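Local atomic coordinates of geranyl diphosphate synthase small subunit (Antirrhinum majus, PDB entry 3QKC), a protein that probably serves as the small partner of a prenyltransferase that makes geranyl diphosphate, the ten-carbon precursor of monoterpenes, from isopentenyl and dimethylallyl diphosphates. Residues M68-A73 / E121-S126; R46-A51 / T182-G187. All coordinates share one frame; numbering follows the deposited sequence.

Interaction 1: M68-A73 / E121-S126; sequences MAAAAA and ELMARS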
ATOM      1  N   MET A  68      -9.468   8.971  13.422  1.00 41.19           N
ATOM      2  CA  MET A  68      -8.324   9.842  13.160  1.00 39.53           C
ATOM      3  C   MET A  68      -7.290   9.150  12.275  1.00 37.26           C
ATOM      4  O   MET A  68      -6.770   9.745  11.327  1.00 35.87           O
ATOM      5  CB  MET A  68      -7.694  10.292  14.485  1.00 40.98           C
ATOM      6  CG  MET A  68      -7.118  11.720  14.508  1.00 44.97           C
ATOM      7  SD  MET A  68      -8.048  13.035  13.674  1.00 40.67           S
ATOM      8  CE  MET A  68      -9.604  13.019  14.526  1.00 45.39           C
ATOM      9  N   ALA A  69      -7.001   7.889  12.581  1.00 36.33           N
ATOM     10  CA  ALA A  69      -6.057   7.099  11.771  1.00 34.43           C
ATOM     11  C   ALA A  69      -6.534   6.890  10.337  1.00 32.21           C
ATOM     12  O   ALA A  69      -5.755   7.065   9.392  1.00 32.18           O
ATOM     13  CB  ALA A  69      -5.763   5.753  12.444  1.00 34.61           C
ATOM     14  N   ALA A  70      -7.806   6.524  10.179  1.00 31.07           N
ATOM     15  CA  ALA A  70      -8.447   6.353   8.868  1.00 29.40           C
ATOM     16  C   ALA A  70      -8.438   7.656   8.050  1.00 29.13           C
ATOM     17  O   ALA A  70      -8.077   7.657   6.876  1.00 28.22           O
ATOM     18  CB  ALA A  70      -9.854   5.882   9.055  1.00 29.51           C
ATOM     19  N   ALA A  71      -8.825   8.761   8.688  1.00 29.85           N
ATOM     20  CA  ALA A  71      -8.886  10.056   8.031  1.00 29.62           C
ATOM     21  C   ALA A  71      -7.515  10.463   7.514  1.00 29.32           C
ATOM     22  O   ALA A  71      -7.404  11.006   6.423  1.00 28.85           O
ATOM     23  CB  ALA A  71      -9.436  11.109   8.980  1.00 29.88           C
ATOM     24  N   ALA A  72      -6.486  10.167   8.310  1.00 29.74           N
ATOM     25  CA  ALA A  72      -5.090  10.445   7.986  1.00 29.60           C
ATOM     26  C   ALA A  72      -4.598   9.538   6.863  1.00 29.73           C
ATOM     27  O   ALA A  72      -3.860   9.978   5.968  1.00 30.20           O
ATOM     28  CB  ALA A  72      -4.224  10.264   9.234  1.00 30.04           C
ATOM     29  N   ALA A  73      -4.987   8.265   6.918  1.00 29.39           N
ATOM     30  CA  ALA A  73      -4.669   7.333   5.839  1.00 28.91           C
ATOM     31  C   ALA A  73      -5.300   7.802   4.520  1.00 28.10           C
ATOM     32  O   ALA A  73      -4.661   7.746   3.460  1.00 26.88           O
ATOM     33  CB  ALA A  73      -5.108   5.906   6.201  1.00 29.33           C
ATOM     34  N   GLU A 121      -0.442   1.150   7.574  1.00 34.17           N
ATOM     35  CA  GLU A 121       0.256   0.796   8.821  1.00 36.84           C
ATOM     36  C   GLU A 121      -0.291   1.597  10.016  1.00 38.91           C
ATOM     37  O   GLU A 121      -0.542   1.020  11.071  1.00 39.80           O
ATOM     38  CB  GLU A 121       1.766   1.011   8.694  1.00 37.22           C
ATOM     39  CG  GLU A 121       2.562   0.536   9.909  1.00 42.06           C
ATOM     40  CD  GLU A 121       4.047   0.878   9.855  1.00 39.31           C
ATOM     41  OE1 GLU A 121       4.580   1.210   8.770  1.00 41.88           O
ATOM     42  OE2 GLU A 121       4.696   0.816  10.915  1.00 43.99           O
ATOM     43  N   LEU A 122      -0.472   2.915   9.862  1.00 39.89           N
ATOM     44  CA  LEU A 122      -1.077   3.718  10.953  1.00 42.11           C
ATOM     45  C   LEU A 122      -2.460   3.163  11.316  1.00 42.65           C
ATOM     46  O   LEU A 122      -2.763   2.931  12.479  1.00 44.08           O
ATOM     47  CB  LEU A 122      -1.212   5.199  10.574  1.00 42.55           C
ATOM     48  CG  LEU A 122      -0.015   6.091  10.215  1.00 43.39           C
ATOM     49  CD1 LEU A 122      -0.489   7.520   9.992  1.00 42.26           C
ATOM     50  CD2 LEU A 122       1.047   6.059  11.304  1.00 44.10           C
ATOM     51  N   MET A 123      -3.280   2.938  10.299  1.00 42.29           N
ATOM     52  CA  MET A 123      -4.614   2.373  10.466  1.00 44.02           C
ATOM     53  C   MET A 123      -4.566   1.001  11.143  1.00 45.80           C
ATOM     54  O   MET A 123      -5.327   0.745  12.081  1.00 46.46           O
ATOM     55  CB  MET A 123      -5.343   2.321   9.107  1.00 43.38           C
ATOM     56  CG  MET A 123      -6.748   1.748   9.124  1.00 42.88           C
ATOM     57  SD  MET A 123      -8.057   2.868   9.687  1.00 44.25           S
ATOM     58  CE  MET A 123      -7.989   2.649  11.450  1.00 44.76           C
ATOM     59  N   ALA A 124      -3.664   0.133  10.675  1.00 46.81           N
ATOM     60  CA  ALA A 124      -3.461  -1.195  11.270  1.00 49.26           C
ATOM     61  C   ALA A 124      -2.963  -1.152  12.720  1.00 52.33           C
ATOM     62  O   ALA A 124      -3.319  -2.016  13.518  1.00 53.46           O
ATOM     63  CB  ALA A 124      -2.520  -2.035  10.414  1.00 48.71           C
ATOM     64  N   ARG A 125      -2.151  -0.151  13.052  1.00 54.24           N
ATOM     65  CA  ARG A 125      -1.527  -0.059  14.381  1.00 57.98           C
ATOM     66  C   ARG A 125      -2.344   0.749  15.393  1.00 60.76           C
ATOM     67  O   ARG A 125      -1.943   0.874  16.552  1.00 62.24           O
ATOM     68  CB  ARG A 125      -0.130   0.559  14.285  1.00 58.18           C
ATOM     69  CG  ARG A 125       0.987  -0.344  13.777  1.00 57.47           C
ATOM     70  CD  ARG A 125       2.319   0.294  14.163  1.00 59.02           C
ATOM     71  NE  ARG A 125       3.497  -0.194  13.447  1.00 57.97           N
ATOM     72  CZ  ARG A 125       4.274  -1.192  13.864  1.00 60.12           C
ATOM     73  NH1 ARG A 125       5.343  -1.540  13.161  1.00 59.13           N
ATOM     74  NH2 ARG A 125       3.990  -1.854  14.977  1.00 60.88           N
ATOM     75  N   SER A 126      -3.471   1.309  14.958  1.00 62.01           N
ATOM     76  CA  SER A 126      -4.335   2.067  15.860  1.00 65.18           C
ATOM     77  C   SER A 126      -5.088   1.138  16.824  1.00 69.24           C
ATOM     78  O   SER A 126      -5.151   1.411  18.031  1.00 71.13           O
ATOM     79  CB  SER A 126      -5.278   3.007  15.089  1.00 63.77           C
ATOM     80  OG  SER A 126      -6.227   2.303  14.308  1.00 60.03           O
TER

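Interaction 2: R46-A51 / T182-G187; sequences RTSASA and TLHACG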
ATOM      1  N   ARG A  46      -5.186  19.651   0.374  1.00 41.01           N
ATOM      2  CA  ARG A  46      -5.975  18.739   1.195  1.00 41.49           C
ATOM      3  C   ARG A  46      -7.108  18.167   0.333  1.00 39.13           C
ATOM      4  O   ARG A  46      -7.378  18.682  -0.748  1.00 38.68           O
ATOM      5  CB  ARG A  46      -6.493  19.450   2.464  1.00 44.25           C
ATOM      6  CG  ARG A  46      -7.637  20.434   2.249  1.00 49.80           C
ATOM      7  CD  ARG A  46      -7.372  21.764   2.992  1.00 46.79           C
ATOM      8  NE  ARG A  46      -8.511  22.687   3.074  1.00 52.08           N
ATOM      9  CZ  ARG A  46      -9.229  23.139   2.045  1.00 48.16           C
ATOM     10  NH1 ARG A  46      -8.982  22.720   0.802  1.00 51.94           N
ATOM     11  NH2 ARG A  46     -10.234  23.989   2.268  1.00 53.37           N
ATOM     12  N   THR A  47      -7.719  17.075   0.776  1.00 37.27           N
ATOM     13  CA  THR A  47      -8.948  16.613   0.150  1.00 35.86           C
ATOM     14  C   THR A  47     -10.025  16.562   1.203  1.00 35.30           C
ATOM     15  O   THR A  47      -9.764  16.130   2.330  1.00 35.06           O
ATOM     16  CB  THR A  47      -8.834  15.228  -0.519  1.00 35.20           C
ATOM     17  OG1 THR A  47     -10.157  14.740  -0.791  1.00 31.17           O
ATOM     18  CG2 THR A  47      -8.104  14.211   0.394  1.00 30.60           C
ATOM     19  N   SER A  48     -11.226  17.002   0.823  1.00 34.65           N
ATOM     20  CA  SER A  48     -12.394  16.966   1.701  1.00 34.56           C
ATOM     21  C   SER A  48     -12.830  15.542   2.087  1.00 33.46           C
ATOM     22  O   SER A  48     -13.618  15.373   3.023  1.00 33.75           O
ATOM     23  CB  SER A  48     -13.562  17.715   1.059  1.00 35.66           C
ATOM     24  OG  SER A  48     -13.879  17.167  -0.201  1.00 35.06           O
ATOM     25  N   ALA A  49     -12.316  14.541   1.361  1.00 32.13           N
ATOM     26  CA  ALA A  49     -12.513  13.112   1.685  1.00 31.66           C
ATOM     27  C   ALA A  49     -12.016  12.749   3.075  1.00 31.37           C
ATOM     28  O   ALA A  49     -12.627  11.936   3.746  1.00 32.55           O
ATOM     29  CB  ALA A  49     -11.853  12.195   0.620  1.00 30.21           C
ATOM     30  N   SER A  50     -10.918  13.365   3.505  1.00 30.95           N
ATOM     31  CA  SER A  50     -10.396  13.194   4.868  1.00 30.67           C
ATOM     32  C   SER A  50     -11.322  13.719   5.955  1.00 31.92           C
ATOM     33  O   SER A  50     -11.522  13.055   6.979  1.00 32.86           O
ATOM     34  CB  SER A  50      -9.021  13.848   5.013  1.00 29.92           C
ATOM     35  OG  SER A  50      -8.141  13.322   4.064  1.00 31.49           O
ATOM     36  N   ALA A  51     -11.874  14.912   5.765  1.00 32.50           N
ATOM     37  CA  ALA A  51     -12.832  15.429   6.754  1.00 33.75           C
ATOM     38  C   ALA A  51     -14.133  14.630   6.746  1.00 34.58           C
ATOM     39  O   ALA A  51     -14.746  14.442   7.794  1.00 35.47           O
ATOM     40  CB  ALA A  51     -13.114  16.904   6.538  1.00 34.03           C
ATOM     41  N   THR A 182     -14.136   7.764  -5.471  1.00 37.03           N
ATOM     42  CA  THR A 182     -13.810   6.596  -4.652  1.00 36.71           C
ATOM     43  C   THR A 182     -13.130   7.023  -3.359  1.00 35.16           C
ATOM     44  O   THR A 182     -13.366   6.417  -2.308  1.00 34.94           O
ATOM     45  CB  THR A 182     -12.966   5.558  -5.436  1.00 37.14           C
ATOM     46  OG1 THR A 182     -13.637   5.248  -6.668  1.00 41.22           O
ATOM     47  CG2 THR A 182     -12.815   4.267  -4.640  1.00 39.91           C
ATOM     48  N   LEU A 183     -12.328   8.082  -3.417  1.00 34.22           N
ATOM     49  CA  LEU A 183     -11.685   8.587  -2.190  1.00 34.33           C
ATOM     50  C   LEU A 183     -12.708   9.023  -1.142  1.00 33.70           C
ATOM     51  O   LEU A 183     -12.589   8.648   0.021  1.00 33.71           O
ATOM     52  CB  LEU A 183     -10.677   9.687  -2.496  1.00 35.58           C
ATOM     53  CG  LEU A 183      -9.432   9.885  -1.620  1.00 37.55           C
ATOM     54  CD1 LEU A 183      -8.801   8.603  -1.151  1.00 34.82           C
ATOM     55  CD2 LEU A 183      -8.420  10.693  -2.408  1.00 35.18           C
ATOM     56  N   HIS A 184     -13.737   9.767  -1.546  1.00 33.19           N
ATOM     57  CA  HIS A 184     -14.781  10.169  -0.592  1.00 32.85           C
ATOM     58  C   HIS A 184     -15.620   8.966  -0.090  1.00 32.65           C
ATOM     59  O   HIS A 184     -15.935   8.865   1.105  1.00 31.64           O
ATOM     60  CB  HIS A 184     -15.673  11.244  -1.204  1.00 33.72           C
ATOM     61  CG  HIS A 184     -15.031  12.598  -1.285  1.00 33.85           C
ATOM     62  ND1 HIS A 184     -13.982  12.883  -2.134  1.00 33.23           N
ATOM     63  CD2 HIS A 184     -15.311  13.755  -0.629  1.00 34.03           C
ATOM     64  CE1 HIS A 184     -13.642  14.154  -1.992  1.00 33.64           C
ATOM     65  NE2 HIS A 184     -14.438  14.706  -1.095  1.00 33.94           N
ATOM     66  N   ALA A 185     -15.965   8.066  -1.013  1.00 33.05           N
ATOM     67  CA  ALA A 185     -16.714   6.859  -0.686  1.00 34.40           C
ATOM     68  C   ALA A 185     -16.008   6.070   0.427  1.00 34.68           C
ATOM     69  O   ALA A 185     -16.619   5.717   1.435  1.00 35.36           O
ATOM     70  CB  ALA A 185     -16.901   5.997  -1.940  1.00 34.99           C
ATOM     71  N   CYS A 186     -14.709   5.853   0.248  1.00 34.27           N
ATOM     72  CA  CYS A 186     -13.862   5.179   1.218  1.00 34.13           C
ATOM     73  C   CYS A 186     -13.799   5.920   2.548  1.00 34.38           C
ATOM     74  O   CYS A 186     -13.937   5.315   3.629  1.00 35.21           O
ATOM     75  CB  CYS A 186     -12.461   5.023   0.641  1.00 33.17           C
ATOM     76  SG  CYS A 186     -11.230   4.500   1.849  1.00 43.45           S
ATOM     77  N   GLY A 187     -13.554   7.219   2.480  1.00 33.72           N
ATOM     78  CA  GLY A 187     -13.587   8.046   3.676  1.00 34.09           C
ATOM     79  C   GLY A 187     -14.880   7.865   4.457  1.00 34.83           C
ATOM     80  O   GLY A 187     -14.858   7.608   5.658  1.00 34.66           O
TER

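Interaction 1: M68-A73 / E121-S126
M123 reaches across from helix 105-126 and lays its thioether along the backbone of helix 68-85 between A69 and A70. M123 SD sits 3.6 Å from A70 CB and equally near A70 CA, while M123 CE, the terminal methyl, touches A69 CB at 3.9 Å. The torsions explain this hooked path: CG stands anti to the backbone N, and bends at chi2 (79°) and chi3 (-86°) fold the end of the chain against the neighbouring helix instead of extending it past. A69 is the complementary element. Its methyl points toward the other helix, A69 CB meeting S126 CB at 3.8 Å and lying 4.1 Å from L122 O. The small alanines on this face are consistent with the close approach, A69 CA to M123 CA 5.1 Å, and the two short axes pass 8.5 Å apart.

The S126 side chain is fixed by a bond within its own segment. S126 OG, in the crowded position between N and the carbonyl carbon, donates to M123 O over 2.9 Å from above the carbonyl plane, which sets S126 CB against A69 CB with OG close by. Farther round, R125 NE donates to the anti lone pair of E121 OE2 at 3.0 Å, part of a salt bridge, the oxygen lying in the guanidinium plane. On that side the segment packs on I142 and T145 of the second subunit, while I137 and I141 of helix 134-148 cover M123. An alanine-lined face of helix 68-85 packed antiparallel, at 172°, on helix 105-126 belongs to the helical bundle of the isoprenyl diphosphate synthase fold.

Interaction 2: R46-A51 / T182-G187
The imidazole of H184 carries the methyl of A49 over the centre of one face and the hydroxyl of S48 at its edge. A49 CB stands 3.6 Å from the centroid of the H184 ring, only 13° off the normal, a CH-pi contact. In the ring plane, S48 OG is hydrogen-bonded to H184 NE2 at 2.7 Å. The histidine thus packs against a capped helix N terminus within the all-helical isoprenyl diphosphate synthase fold: T47 is the N-cap of helix 48-59, and T47 OG1, turned anti to the backbone N, accepts from A49 N at 3.1 Å in a nearly straight bond (159°). That bond occupies the amide hydrogen of A49, whose nitrogen also lies over the ring face near NE2 but at an angle too poor for bonding.

H184 CG stands anti to the carbonyl carbon (chi1 -74°), which swings the ring towards the other segment. There ND1 bonds to E180 O one turn back in helix 169-195, so the imidazole is gripped at both nitrogens and its rotation is fixed. The S48 hydroxyl has a weak second bond to Q216. An alanine here in place of H184 would remove the ring and with it the NE2 bond to S48 and the face under A49 CB, and would probably leave the start of helix 48-59 less firmly held. Beside the ring, L183 CG meets A49 CB at 4.0 Å, and H78 of helix 68-85 packs on both L183 and T47. One turn beyond L183, the backbone itself closes in: a beta carbon on G187 would clash with A49 O, which lies 4.0 Å from G187 CA.

Overall arrangement
After helices 5-24 and 34-43, the chain supplies the start of helix 48-59, one half of interaction 2, and then the start of helix 68-85, one half of interaction 1. Helix 105-126 returns at its end to close interaction 1 over 47 intervening residues. Only later does helix 169-195 close interaction 2, over 130 residues, so the smaller loop is nested inside the larger and the two do not cross. Their centres lie about 14 Å apart, joined by a weak hydrogen bond between S50 OG and A71 O. Interaction 2 sits near the middle of the chain and interaction 1 farther out, while helix 134-148 packs on both.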